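Local coordinates for protein kallikrein-10 (Homo sapiens, PDB 5LPE) that is a secreted, zymogen-like serine peptidase of the kallikrein family that is inhibited by zinc and has a tumour-suppressor role in breast and prostate cancer, at residues A[27-32]-A[186-190]; A[44-50]-A[92-97]; A[114-120]-A[192-198]; A[169-175]-A[214-219]. All blocks are in the same frame, centred on the assembly; numbering follows the deposited sequence.

Contact 1: residues A[27-32]-A[186-190]; sequences FHCAGV and DSGGP
Asp-186 rests its CB on the methyl of Ala-30, 3.8 Å from Ala-30 CB, while its carboxylate finds its bonds elsewhere, with Thr-134 OG1 and Trp-132 N. In active relatives this aspartate of the GDSGGP-type sequence pairs with the freed N-terminus; the partners here are consistent with a zymogen-like state. At Ser-187, the nucleophile of the charge relay by similarity, the backbone carbonyl receives the one hydrogen bond across the contact, from Ala-30 N to Ser-187 O (2.5 Å, 150° at the hydrogen). The serine hydroxyl stands opposite its own backbone N about the CA–CB bond (chi1 178°), which takes OG past Cys-29 SG at 3.7 Å to a hydrogen bond with His-44 NE2. Cys-29 is itself held by its disulfide to Cys-45. Gly-188 follows with a positive phi of 95°, a conformation that calls for glycine, and a CB would also run into Ala-30 O. Its bare CA instead donates a CH···O contact to Ala-30 O at 3.2 Å. Gly-189 brings its N over the methyl of Ala-30, 3.6 Å from Ala-30 CB, a spacing that suits a small residue on the strand. Pro-190, which opens strand 190-193 of the second barrel, lays its CB against Val-32 CG2 (3.4 Å) of strand 26-35 in the first. The carbonyl of Ser-187 is thus tied to the strand by one amide, the glycines allow close approach, and OG is turned to His-44 NE2, consistent with the charge relay inferred by similarity.

Contact 2: residues A[44-50]-A[92-97]; sequences HCGNKPL and DEHDLM. With ZN (zinc ion), chain F.
His-44 and Asp-95 both turn their side chains in between the backbone N and the carbonyl carbon (chi1 75° and 53°), so that imidazole and carboxylate run side by side and converge on a zinc ion. His-44 ND1 binds the metal at 2.1 Å and Asp-95 OD2 at 2.1 Å; Asp-92 OD2, from a side chain that crosses the histidine at about a right angle, binds it at 1.9 Å, all apt ligands for zinc. Asp-95 OD2 lies at the imidazole edge, 3.3 Å from His-44 ND1, with the planes 44° apart, but the two atoms share the ion and form no hydrogen bond. His-44 and Asp-95 are two members of the catalytic triad by similarity, Ser-187 being the third, and metal held between them fits the zinc inhibition of this peptidase. Ser-202 OG hydrogen-bonds to Asp-95 OD2. Farther along, where strand 97-101 of the first barrel begins, Met-97 reaches across extended and bends only at its end. Its SD lies 3.5 Å from Gly-46 CA, where a CB would collide with the sulfur, and its CE 4.0 Å from Cys-45 CB. Lys-48 slides past oppositely, its CE 3.7 Å from Met-97 SD, carrying NZ to Ser-73 OG.

Contact 3: residues A[114-120]-A[192-198]; sequences LQLPYRC and VCDETLQ
Leu-114 and Leu-197 carry the apolar part, crossing at about a right angle with Leu-114 CD1 3.5 Å from Leu-197 CB; the same methyl reaches Val-192 CG2 at 3.9 Å. Leu-116 runs alongside Leu-197, CD2 to CD2 at 4.1 Å, and also touches Met-224 of helix 224-230. A branched residue suits the place of Leu-197, which turns CD1 to Leu-114 and CD2 to Leu-116. Nearer the surface, Thr-196 CG2 meets Tyr-118 CE1 at 3.9 Å, the two side chains again nearly perpendicular, while the chain of Gln-115 lies beside the threonine. Pro-117 sets its ring against a carbonyl, CD lying 3.1 Å from Leu-197 O, and has no amide hydrogen to offer there. Two hydrogen bonds join the segments. Leu-197 N to Gln-115 O is weak, at 3.4 Å. The other is firmer: Gln-198 bends at chi2 (-71°), which turns its amide back so that NE2 meets Arg-119 O at 2.9 Å and 166°. The acceptor lies in the plane of the glutamine amide, yet the donor stands above the arginine's carbonyl plane. Gln-198 OE1 accepts a weak bond from Ala-121 N. A leucine in place of Gln-198 would remove donor and acceptor together, and Arg-119 O would probably lose its mate. Residues 114-120 belong to the connection between the two barrels, beside the hairpin of 192-198. Apolar contacts hold one end of this linker, whereas at the other an amide, able to give and accept, holds the carbonyl before Cys-120 firmly and the amide after it weakly.

Contact 4: residues A[169-175]-A[214-219]; sequences NNMICAG and PAVYTQ
Tyr-217 has Ile-172 O at its ring edge, near the ring plane, and the methyl of Ala-174 approaches obliquely, CB 3.6 Å from Tyr-217 CE1; Leu-191, Leu-201 and Ile-151 also touch this side chain. A small alanine suits the place because the ring occupies the space beside it on the same side of the sheet. The two segments are antiparallel. Ile-172 and Tyr-217 form a hydrogen-bonded pair, with Tyr-217 N to Ile-172 O at 2.9 Å and Ile-172 N to Tyr-217 O at 3.0 Å. On the other face, Cys-173 SG and Val-216 CG2 approach to 3.8 Å. Met-171, whose chain bends at chi2 and chi3, brings SD to 3.8 Å from Val-216 CG1. Gln-219 stretches across Ile-172, its CG 3.6 Å from Ile-172 CG2. With an alanine at Gln-219 the aliphatic stem would be gone, and Ile-172 CG2 would probably lose part of its cover. Strands 171-176 and 215-219 are neighbours in the second barrel of the chymotrypsin fold, where the latter strand typically begins beside the specificity pocket. Strand 147-153 flanks the first and strand 196-203 the second, while a disulfide ties Cys-173 to Cys-159 at the start of helix 159-162.

Contacts 1 and 2 bring together the residues assigned by similarity to the charge relay: their centres lie 10 Å apart, and besides the disulfide a probable hydrogen bond, His-28 NE2 to Asn-47 OD1 at 2.5 Å, joins them. The side chain of Ser-187 is about 6 Å from the bound zinc ion. Contact 4 backs this site from the second barrel, since the side chain of Thr-218 comes within about 3 Å of that of Asp-95. Contact 3 is remote from the metal, its centre about 21 Å from that of contact 2, but Val-32 and Pro-190 of contact 1 pack on its leucines. Contacts 3 and 4 share one sheet through the neighbouring strands 196-203 and 215-219.

Contact 1: residues A[27-32]-A[186-190]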
loop_
_atom_site.group_PDB
_atom_site.type_symbol
_atom_site.label_atom_id
_atom_site.label_comp_id
_atom_site.label_asym_id
_atom_site.label_seq_id
_atom_site.Cartn_x
_atom_site.Cartn_y
_atom_site.Cartn_z
ATOM N N PHE A 27 11.826 11.170 -1.024
ATOM C CA PHE A 27 10.875 10.072 -0.992
ATOM C C PHE A 27 10.130 10.043 0.332
ATOM O O PHE A 27 10.700 10.301 1.392
ATOM C CB PHE A 27 11.582 8.748 -1.192
ATOM C CG PHE A 27 10.652 7.588 -1.337
ATOM C CD1 PHE A 27 10.084 7.294 -2.571
ATOM C CD2 PHE A 27 10.338 6.786 -0.245
ATOM C CE1 PHE A 27 9.228 6.223 -2.716
ATOM C CE2 PHE A 27 9.477 5.706 -0.384
ATOM C CZ PHE A 27 8.927 5.420 -1.617
ATOM N N HIS A 28 8.850 9.704 0.275
ATOM C CA HIS A 28 8.061 9.674 1.497
ATOM C C HIS A 28 7.347 8.338 1.651
ATOM O O HIS A 28 7.611 7.591 2.596
ATOM C CB HIS A 28 7.051 10.825 1.511
ATOM C CG HIS A 28 6.668 11.274 2.887
ATOM N ND1 HIS A 28 7.538 11.951 3.719
ATOM C CD2 HIS A 28 5.511 11.151 3.577
ATOM C CE1 HIS A 28 6.928 12.233 4.856
ATOM N NE2 HIS A 28 5.697 11.757 4.796
ATOM N N CYS A 29 6.436 8.026 0.740
ATOM C CA CYS A 29 5.638 6.827 0.871
ATOM C C CYS A 29 5.361 6.235 -0.494
ATOM O O CYS A 29 5.513 6.886 -1.527
ATOM C CB CYS A 29 4.311 7.111 1.575
ATOM S SG CYS A 29 4.495 7.232 3.348
ATOM N N ALA A 30 4.928 4.986 -0.482
ATOM C CA ALA A 30 4.318 4.416 -1.665
ATOM C C ALA A 30 2.809 4.567 -1.553
ATOM O O ALA A 30 2.276 5.005 -0.531
ATOM C CB ALA A 30 4.732 2.955 -1.833
ATOM N N GLY A 31 2.123 4.186 -2.620
ATOM C CA GLY A 31 0.682 4.365 -2.720
ATOM C C GLY A 31 0.180 3.585 -3.911
ATOM O O GLY A 31 0.956 3.070 -4.719
ATOM N N VAL A 32 -1.133 3.485 -4.013
ATOM C CA VAL A 32 -1.716 2.760 -5.129
ATOM C C VAL A 32 -2.631 3.680 -5.910
ATOM O O VAL A 32 -3.328 4.523 -5.347
ATOM C CB VAL A 32 -2.494 1.522 -4.664
ATOM C CG1 VAL A 32 -2.473 0.473 -5.758
ATOM C CG2 VAL A 32 -1.896 1.009 -3.429
ATOM N N ASP A 186 7.958 -0.501 1.132
ATOM C CA ASP A 186 8.077 0.886 1.359
ATOM C C ASP A 186 7.194 1.314 2.511
ATOM O O ASP A 186 7.435 0.928 3.612
ATOM C CB ASP A 186 7.788 1.594 0.065
ATOM C CG ASP A 186 8.668 1.108 -1.073
ATOM O OD1 ASP A 186 9.868 1.283 -1.033
ATOM O OD2 ASP A 186 8.187 0.546 -2.037
ATOM N N SER A 187 6.184 2.116 2.305
ATOM C CA SER A 187 5.308 2.559 3.384
ATOM C C SER A 187 4.206 3.091 2.560
ATOM O O SER A 187 4.440 3.905 1.734
ATOM C CB SER A 187 5.977 3.645 4.212
ATOM O OG SER A 187 5.161 4.140 5.240
ATOM N N GLY A 188 3.017 2.587 2.732
ATOM C CA GLY A 188 1.904 2.982 1.922
ATOM C C GLY A 188 1.731 2.033 0.770
ATOM O O GLY A 188 0.777 2.096 0.099
ATOM N N GLY A 189 2.698 1.157 0.581
ATOM C CA GLY A 189 2.724 0.182 -0.470
ATOM C C GLY A 189 1.580 -0.765 -0.466
ATOM O O GLY A 189 1.037 -1.023 0.560
ATOM N N PRO A 190 1.206 -1.269 -1.638
ATOM C CA PRO A 190 0.061 -2.195 -1.701
ATOM C C PRO A 190 0.401 -3.649 -1.384
ATOM O O PRO A 190 1.485 -4.145 -1.674
ATOM C CB PRO A 190 -0.410 -2.062 -3.155
ATOM C CG PRO A 190 0.788 -1.599 -3.928
ATOM C CD PRO A 190 1.696 -0.871 -2.981
#

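Contact 2: residues A[44-50]-A[92-97]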
loop_
_atom_site.group_PDB
_atom_site.type_symbol
_atom_site.label_atom_id
_atom_site.label_comp_id
_atom_site.label_asym_id
_atom_site.label_seq_id
_atom_site.Cartn_x
_atom_site.Cartn_y
_atom_site.Cartn_z
ATOM N N HIS A 44 -0.453 7.937 7.888
ATOM C CA HIS A 44 0.752 8.423 8.565
ATOM C C HIS A 44 1.733 9.071 7.606
ATOM O O HIS A 44 2.741 9.623 8.060
ATOM C CB HIS A 44 1.474 7.305 9.334
ATOM C CG HIS A 44 2.223 6.340 8.464
ATOM N ND1 HIS A 44 1.911 4.998 8.406
ATOM C CD2 HIS A 44 3.274 6.518 7.628
ATOM C CE1 HIS A 44 2.729 4.396 7.562
ATOM N NE2 HIS A 44 3.564 5.296 7.073
ATOM N N CYS A 45 1.475 8.981 6.301
ATOM C CA CYS A 45 2.239 9.651 5.258
ATOM C C CYS A 45 1.764 11.074 4.999
ATOM O O CYS A 45 2.286 11.731 4.089
ATOM C CB CYS A 45 2.146 8.858 3.954
ATOM S SG CYS A 45 2.630 7.133 4.058
ATOM N N GLY A 46 0.787 11.557 5.764
ATOM C CA GLY A 46 0.116 12.808 5.461
ATOM C C GLY A 46 0.737 14.062 6.037
ATOM O O GLY A 46 0.046 15.071 6.185
ATOM N N ASN A 47 2.033 14.012 6.367
ATOM C CA ASN A 47 2.754 15.226 6.748
ATOM C C ASN A 47 2.463 16.347 5.761
ATOM O O ASN A 47 2.119 17.466 6.162
ATOM C CB ASN A 47 4.264 14.960 6.817
ATOM C CG ASN A 47 4.606 13.635 7.489
ATOM O OD1 ASN A 47 4.484 12.569 6.876
ATOM N ND2 ASN A 47 5.048 13.698 8.743
ATOM N N LYS A 48 2.583 16.045 4.462
ATOM C CA LYS A 48 2.103 16.889 3.358
ATOM C C LYS A 48 2.934 18.162 3.228
ATOM O O LYS A 48 3.552 18.597 4.197
ATOM C CB LYS A 48 0.618 17.238 3.554
ATOM C CG LYS A 48 -0.324 16.477 2.637
ATOM C CD LYS A 48 -1.751 16.512 3.148
ATOM C CE LYS A 48 -2.085 15.255 3.941
ATOM N NZ LYS A 48 -3.449 15.280 4.551
ATOM N N PRO A 49 2.956 18.780 2.039
ATOM C CA PRO A 49 2.368 18.406 0.746
ATOM C C PRO A 49 3.124 17.298 0.036
ATOM O O PRO A 49 4.318 17.122 0.300
ATOM C CB PRO A 49 2.456 19.699 -0.061
ATOM C CG PRO A 49 3.524 20.493 0.603
ATOM C CD PRO A 49 3.434 20.172 2.039
ATOM N N LEU A 50 2.443 16.593 -0.873
ATOM C CA LEU A 50 3.006 15.446 -1.571
ATOM C C LEU A 50 2.844 15.595 -3.077
ATOM O O LEU A 50 2.039 16.393 -3.565
ATOM C CB LEU A 50 2.343 14.139 -1.125
ATOM C CG LEU A 50 2.650 13.622 0.274
ATOM C CD1 LEU A 50 2.052 12.241 0.459
ATOM C CD2 LEU A 50 4.148 13.603 0.517
ATOM N N ASP A 92 -0.444 3.705 14.496
ATOM C CA ASP A 92 -1.499 4.423 13.795
ATOM C C ASP A 92 -2.655 3.484 13.529
ATOM O O ASP A 92 -2.478 2.399 12.967
ATOM C CB ASP A 92 -1.034 4.994 12.457
ATOM C CG ASP A 92 0.423 5.287 12.414
ATOM O OD1 ASP A 92 0.817 6.383 12.860
ATOM O OD2 ASP A 92 1.158 4.432 11.882
ATOM N N GLU A 93 -3.849 3.910 13.884
ATOM C CA GLU A 93 -5.009 3.069 13.680
ATOM C C GLU A 93 -5.965 3.752 12.707
ATOM O O GLU A 93 -6.187 4.969 12.793
ATOM C CB GLU A 93 -5.645 2.726 15.033
ATOM C CG GLU A 93 -4.660 2.075 16.075
ATOM C CD GLU A 93 -3.619 1.043 15.513
ATOM O OE1 GLU A 93 -2.558 0.859 16.170
ATOM O OE2 GLU A 93 -3.845 0.394 14.456
ATOM N N HIS A 94 -6.492 2.959 11.760
ATOM C CA HIS A 94 -7.225 3.453 10.590
ATOM C C HIS A 94 -6.349 4.338 9.702
ATOM O O HIS A 94 -6.815 5.353 9.177
ATOM C CB HIS A 94 -8.493 4.234 10.971
ATOM C CG HIS A 94 -9.571 3.417 11.617
ATOM N ND1 HIS A 94 -10.147 2.321 11.011
ATOM C CD2 HIS A 94 -10.206 3.569 12.805
ATOM C CE1 HIS A 94 -11.079 1.822 11.805
ATOM N NE2 HIS A 94 -11.132 2.560 12.901
ATOM N N ASP A 95 -5.080 3.971 9.485
ATOM C CA ASP A 95 -4.248 4.911 8.736
ATOM C C ASP A 95 -4.423 4.588 7.263
ATOM O O ASP A 95 -3.790 3.687 6.715
ATOM C CB ASP A 95 -2.781 4.911 9.171
ATOM C CG ASP A 95 -2.144 3.549 9.165
ATOM O OD1 ASP A 95 -2.884 2.540 9.109
ATOM O OD2 ASP A 95 -0.890 3.500 9.243
ATOM N N LEU A 96 -5.227 5.430 6.626
ATOM C CA LEU A 96 -5.607 5.405 5.228
ATOM C C LEU A 96 -5.751 6.857 4.824
ATOM O O LEU A 96 -6.291 7.662 5.581
ATOM C CB LEU A 96 -6.932 4.676 5.012
ATOM C CG LEU A 96 -6.873 3.406 4.182
ATOM C CD1 LEU A 96 -5.803 2.506 4.732
ATOM C CD2 LEU A 96 -8.234 2.748 4.205
ATOM N N MET A 97 -5.260 7.193 3.648
ATOM C CA MET A 97 -5.367 8.562 3.176
ATOM C C MET A 97 -5.571 8.488 1.672
ATOM O O MET A 97 -4.897 7.707 0.987
ATOM C CB MET A 97 -4.110 9.357 3.549
ATOM C CG MET A 97 -4.097 10.787 3.124
ATOM S SD MET A 97 -2.557 11.650 3.566
ATOM C CE MET A 97 -1.309 10.597 2.853
HETATM ZN ZN ZN F . 0.810 4.329 10.059
#

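Contact 3: residues A[114-120]-A[192-198]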
loop_
_atom_site.group_PDB
_atom_site.type_symbol
_atom_site.label_atom_id
_atom_site.label_comp_id
_atom_site.label_asym_id
_atom_site.label_seq_id
_atom_site.Cartn_x
_atom_site.Cartn_y
_atom_site.Cartn_z
ATOM N N LEU A 114 -5.589 -0.066 -9.931
ATOM C CA LEU A 114 -5.710 -1.402 -9.349
ATOM C C LEU A 114 -7.150 -1.628 -8.888
ATOM O O LEU A 114 -7.686 -0.833 -8.105
ATOM C CB LEU A 114 -4.734 -1.572 -8.176
ATOM C CG LEU A 114 -4.016 -2.886 -7.827
ATOM C CD1 LEU A 114 -3.662 -2.861 -6.346
ATOM C CD2 LEU A 114 -4.721 -4.168 -8.261
ATOM N N GLN A 115 -7.777 -2.688 -9.405
ATOM C CA GLN A 115 -9.122 -3.037 -8.982
ATOM C C GLN A 115 -9.174 -3.115 -7.456
ATOM O O GLN A 115 -8.327 -3.749 -6.831
ATOM C CB GLN A 115 -9.516 -4.374 -9.612
ATOM C CG GLN A 115 -10.956 -4.806 -9.368
ATOM C CD GLN A 115 -11.227 -6.181 -9.920
ATOM O OE1 GLN A 115 -12.320 -6.459 -10.421
ATOM N NE2 GLN A 115 -10.235 -7.066 -9.816
ATOM N N LEU A 116 -10.147 -2.425 -6.864
ATOM C CA LEU A 116 -10.417 -2.469 -5.434
ATOM C C LEU A 116 -11.011 -3.819 -5.014
ATOM O O LEU A 116 -11.589 -4.533 -5.831
ATOM C CB LEU A 116 -11.360 -1.327 -5.085
ATOM C CG LEU A 116 -10.753 0.066 -5.184
ATOM C CD1 LEU A 116 -11.839 1.116 -5.287
ATOM C CD2 LEU A 116 -9.805 0.295 -4.005
ATOM N N PRO A 117 -10.868 -4.204 -3.743
ATOM C CA PRO A 117 -11.411 -5.502 -3.312
ATOM C C PRO A 117 -12.929 -5.498 -3.377
ATOM O O PRO A 117 -13.577 -4.557 -2.914
ATOM C CB PRO A 117 -10.913 -5.640 -1.864
ATOM C CG PRO A 117 -10.786 -4.271 -1.396
ATOM C CD PRO A 117 -10.305 -3.457 -2.608
ATOM N N TYR A 118 -13.485 -6.545 -3.979
ATOM C CA TYR A 118 -14.907 -6.852 -3.948
ATOM C C TYR A 118 -15.241 -7.894 -2.881
ATOM O O TYR A 118 -16.389 -8.346 -2.796
ATOM C CB TYR A 118 -15.383 -7.301 -5.333
ATOM C CG TYR A 118 -14.635 -8.478 -5.901
ATOM C CD1 TYR A 118 -13.444 -8.313 -6.588
ATOM C CD2 TYR A 118 -15.126 -9.763 -5.752
ATOM C CE1 TYR A 118 -12.775 -9.388 -7.105
ATOM C CE2 TYR A 118 -14.459 -10.848 -6.266
ATOM C CZ TYR A 118 -13.290 -10.656 -6.942
ATOM O OH TYR A 118 -12.635 -11.752 -7.456
ATOM N N ARG A 119 -14.269 -8.242 -2.042
ATOM C CA ARG A 119 -14.246 -9.444 -1.223
ATOM C C ARG A 119 -13.027 -9.336 -0.311
ATOM O O ARG A 119 -12.055 -8.652 -0.645
ATOM C CB ARG A 119 -14.141 -10.665 -2.150
ATOM C CG ARG A 119 -14.434 -12.050 -1.621
ATOM C CD ARG A 119 -14.001 -13.094 -2.697
ATOM N NE ARG A 119 -12.565 -13.031 -2.999
ATOM C CZ ARG A 119 -11.609 -13.456 -2.169
ATOM N NH1 ARG A 119 -11.940 -13.971 -0.989
ATOM N NH2 ARG A 119 -10.325 -13.366 -2.509
ATOM N N CYS A 120 -13.065 -10.033 0.819
ATOM C CA CYS A 120 -11.954 -10.026 1.765
ATOM C C CYS A 120 -11.098 -11.267 1.558
ATOM O O CYS A 120 -11.614 -12.367 1.337
ATOM C CB CYS A 120 -12.435 -9.978 3.217
ATOM S SG CYS A 120 -13.258 -8.461 3.754
ATOM N N VAL A 192 -1.228 -6.945 -2.862
ATOM C CA VAL A 192 -2.115 -7.420 -3.914
ATOM C C VAL A 192 -2.366 -8.913 -3.709
ATOM O O VAL A 192 -1.431 -9.663 -3.415
ATOM C CB VAL A 192 -1.509 -7.129 -5.303
ATOM C CG1 VAL A 192 -2.475 -7.491 -6.426
ATOM C CG2 VAL A 192 -1.072 -5.657 -5.404
ATOM N N CYS A 193 -3.628 -9.342 -3.835
ATOM C CA CYS A 193 -3.993 -10.759 -3.871
ATOM C C CYS A 193 -4.879 -11.003 -5.081
ATOM O O CYS A 193 -5.981 -10.453 -5.160
ATOM C CB CYS A 193 -4.740 -11.205 -2.612
ATOM S SG CYS A 193 -4.073 -10.656 -1.047
ATOM N N ASP A 194 -4.424 -11.862 -5.990
ATOM C CA ASP A 194 -5.146 -12.156 -7.235
ATOM C C ASP A 194 -5.519 -10.866 -7.974
ATOM O O ASP A 194 -6.664 -10.670 -8.409
ATOM C CB ASP A 194 -6.385 -13.020 -6.960
ATOM C CG ASP A 194 -6.606 -14.089 -8.036
ATOM O OD1 ASP A 194 -6.064 -13.904 -9.148
ATOM O OD2 ASP A 194 -7.335 -15.091 -7.790
ATOM N N GLU A 195 -4.518 -9.989 -8.144
ATOM C CA GLU A 195 -4.694 -8.703 -8.838
ATOM C C GLU A 195 -5.856 -7.880 -8.273
ATOM O O GLU A 195 -6.572 -7.183 -9.002
ATOM C CB GLU A 195 -4.841 -8.918 -10.342
ATOM C CG GLU A 195 -3.509 -9.216 -11.021
ATOM C CD GLU A 195 -3.230 -8.217 -12.092
ATOM O OE1 GLU A 195 -2.282 -8.417 -12.874
ATOM O OE2 GLU A 195 -3.971 -7.216 -12.150
ATOM N N THR A 196 -6.033 -7.992 -6.959
ATOM C CA THR A 196 -6.860 -7.132 -6.124
ATOM C C THR A 196 -5.984 -6.479 -5.052
ATOM O O THR A 196 -4.924 -6.994 -4.688
ATOM C CB THR A 196 -8.005 -7.929 -5.449
ATOM O OG1 THR A 196 -7.698 -9.323 -5.501
ATOM C CG2 THR A 196 -9.364 -7.698 -6.117
ATOM N N LEU A 197 -6.458 -5.345 -4.535
ATOM C CA LEU A 197 -5.782 -4.604 -3.481
ATOM C C LEU A 197 -6.439 -5.005 -2.173
ATOM O O LEU A 197 -7.568 -4.602 -1.898
ATOM C CB LEU A 197 -5.940 -3.106 -3.706
ATOM C CG LEU A 197 -5.366 -2.163 -2.667
ATOM C CD1 LEU A 197 -3.872 -1.983 -2.915
ATOM C CD2 LEU A 197 -6.112 -0.883 -2.803
ATOM N N GLN A 198 -5.759 -5.814 -1.376
ATOM C CA GLN A 198 -6.327 -6.152 -0.088
ATOM C C GLN A 198 -5.775 -5.324 1.078
ATOM O O GLN A 198 -6.411 -5.287 2.137
ATOM C CB GLN A 198 -6.144 -7.657 0.161
ATOM C CG GLN A 198 -6.982 -8.545 -0.791
ATOM C CD GLN A 198 -8.476 -8.500 -0.486
ATOM O OE1 GLN A 198 -8.890 -8.086 0.597
ATOM N NE2 GLN A 198 -9.283 -8.914 -1.440
#

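Contact 4: residues A[169-175]-A[214-219]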
loop_
_atom_site.group_PDB
_atom_site.type_symbol
_atom_site.label_atom_id
_atom_site.label_comp_id
_atom_site.label_asym_id
_atom_site.label_seq_id
_atom_site.Cartn_x
_atom_site.Cartn_y
_atom_site.Cartn_z
ATOM N N ASN A 169 -8.830 -6.860 13.567
ATOM C CA ASN A 169 -10.184 -6.622 13.092
ATOM C C ASN A 169 -10.284 -5.950 11.724
ATOM O O ASN A 169 -10.840 -6.547 10.785
ATOM C CB ASN A 169 -10.878 -5.721 14.120
ATOM C CG ASN A 169 -12.369 -5.983 14.236
ATOM O OD1 ASN A 169 -12.792 -6.942 14.880
ATOM N ND2 ASN A 169 -13.176 -5.120 13.627
ATOM N N ASN A 170 -9.550 -4.843 11.555
ATOM C CA ASN A 170 -9.474 -4.082 10.319
ATOM C C ASN A 170 -8.109 -4.241 9.653
ATOM O O ASN A 170 -7.836 -3.587 8.633
ATOM C CB ASN A 170 -9.863 -2.620 10.574
ATOM C CG ASN A 170 -11.354 -2.455 10.786
ATOM O OD1 ASN A 170 -12.129 -3.192 10.217
ATOM N ND2 ASN A 170 -11.759 -1.448 11.540
ATOM N N MET A 171 -7.258 -5.108 10.218
ATOM C CA MET A 171 -5.912 -5.358 9.743
ATOM C C MET A 171 -5.835 -6.748 9.158
ATOM O O MET A 171 -6.680 -7.597 9.444
ATOM C CB MET A 171 -4.935 -5.246 10.878
ATOM C CG MET A 171 -5.322 -4.224 11.945
ATOM S SD MET A 171 -4.494 -2.633 11.698
ATOM C CE MET A 171 -5.562 -1.709 10.602
ATOM N N ILE A 172 -4.856 -6.924 8.276
ATOM C CA ILE A 172 -4.370 -8.230 7.881
ATOM C C ILE A 172 -2.870 -8.223 8.113
ATOM O O ILE A 172 -2.193 -7.236 7.810
ATOM C CB ILE A 172 -4.753 -8.551 6.430
ATOM C CG1 ILE A 172 -4.413 -7.374 5.560
ATOM C CG2 ILE A 172 -6.257 -8.734 6.342
ATOM C CD1 ILE A 172 -4.612 -7.650 4.118
ATOM N N CYS A 173 -2.378 -9.267 8.761
ATOM C CA CYS A 173 -0.957 -9.491 8.934
ATOM C C CYS A 173 -0.459 -10.402 7.832
ATOM O O CYS A 173 -1.026 -11.474 7.611
ATOM C CB CYS A 173 -0.686 -10.098 10.301
ATOM S SG CYS A 173 -0.744 -8.786 11.502
ATOM N N ALA A 174 0.568 -9.968 7.127
ATOM C CA ALA A 174 1.052 -10.660 5.943
ATOM C C ALA A 174 2.377 -11.324 6.280
ATOM O O ALA A 174 3.367 -10.640 6.537
ATOM C CB ALA A 174 1.212 -9.682 4.794
ATOM N N GLY A 175 2.392 -12.654 6.328
ATOM C CA GLY A 175 3.640 -13.368 6.545
ATOM C C GLY A 175 4.485 -13.393 5.289
ATOM O O GLY A 175 4.022 -13.813 4.224
ATOM N N PRO A 214 5.648 -10.769 10.885
ATOM C CA PRO A 214 4.761 -10.283 9.827
ATOM C C PRO A 214 4.521 -8.785 9.904
ATOM O O PRO A 214 4.608 -8.159 10.962
ATOM C CB PRO A 214 3.462 -11.048 10.097
ATOM C CG PRO A 214 3.431 -11.112 11.570
ATOM C CD PRO A 214 4.874 -11.424 11.956
ATOM N N ALA A 215 4.194 -8.214 8.752
ATOM C CA ALA A 215 3.838 -6.811 8.708
ATOM C C ALA A 215 2.345 -6.655 8.929
ATOM O O ALA A 215 1.578 -7.612 8.873
ATOM C CB ALA A 215 4.233 -6.185 7.370
ATOM N N VAL A 216 1.925 -5.408 9.088
ATOM C CA VAL A 216 0.562 -5.083 9.468
ATOM C C VAL A 216 0.016 -4.156 8.397
ATOM O O VAL A 216 0.501 -3.029 8.230
ATOM C CB VAL A 216 0.481 -4.449 10.863
ATOM C CG1 VAL A 216 -0.945 -3.969 11.151
ATOM C CG2 VAL A 216 0.919 -5.444 11.907
ATOM N N TYR A 217 -0.985 -4.638 7.662
ATOM C CA TYR A 217 -1.610 -3.911 6.573
ATOM C C TYR A 217 -3.027 -3.519 6.963
ATOM O O TYR A 217 -3.704 -4.231 7.717
ATOM C CB TYR A 217 -1.652 -4.751 5.305
ATOM C CG TYR A 217 -0.310 -4.980 4.664
ATOM C CD1 TYR A 217 0.567 -5.945 5.151
ATOM C CD2 TYR A 217 0.063 -4.261 3.532
ATOM C CE1 TYR A 217 1.795 -6.159 4.548
ATOM C CE2 TYR A 217 1.294 -4.469 2.909
ATOM C CZ TYR A 217 2.161 -5.421 3.422
ATOM O OH TYR A 217 3.396 -5.628 2.813
ATOM N N THR A 218 -3.473 -2.376 6.455
ATOM C CA THR A 218 -4.868 -2.014 6.621
ATOM C C THR A 218 -5.715 -2.905 5.720
ATOM O O THR A 218 -5.391 -3.098 4.550
ATOM C CB THR A 218 -5.087 -0.539 6.293
ATOM O OG1 THR A 218 -4.198 0.262 7.080
ATOM C CG2 THR A 218 -6.536 -0.137 6.611
ATOM N N GLN A 219 -6.792 -3.472 6.257
ATOM C CA GLN A 219 -7.609 -4.380 5.465
ATOM C C GLN A 219 -8.575 -3.538 4.638
ATOM O O GLN A 219 -9.503 -2.935 5.179
ATOM C CB GLN A 219 -8.342 -5.338 6.394
ATOM C CG GLN A 219 -9.030 -6.493 5.744
ATOM C CD GLN A 219 -9.666 -7.387 6.775
ATOM O OE1 GLN A 219 -9.895 -6.972 7.910
ATOM N NE2 GLN A 219 -9.954 -8.616 6.389
#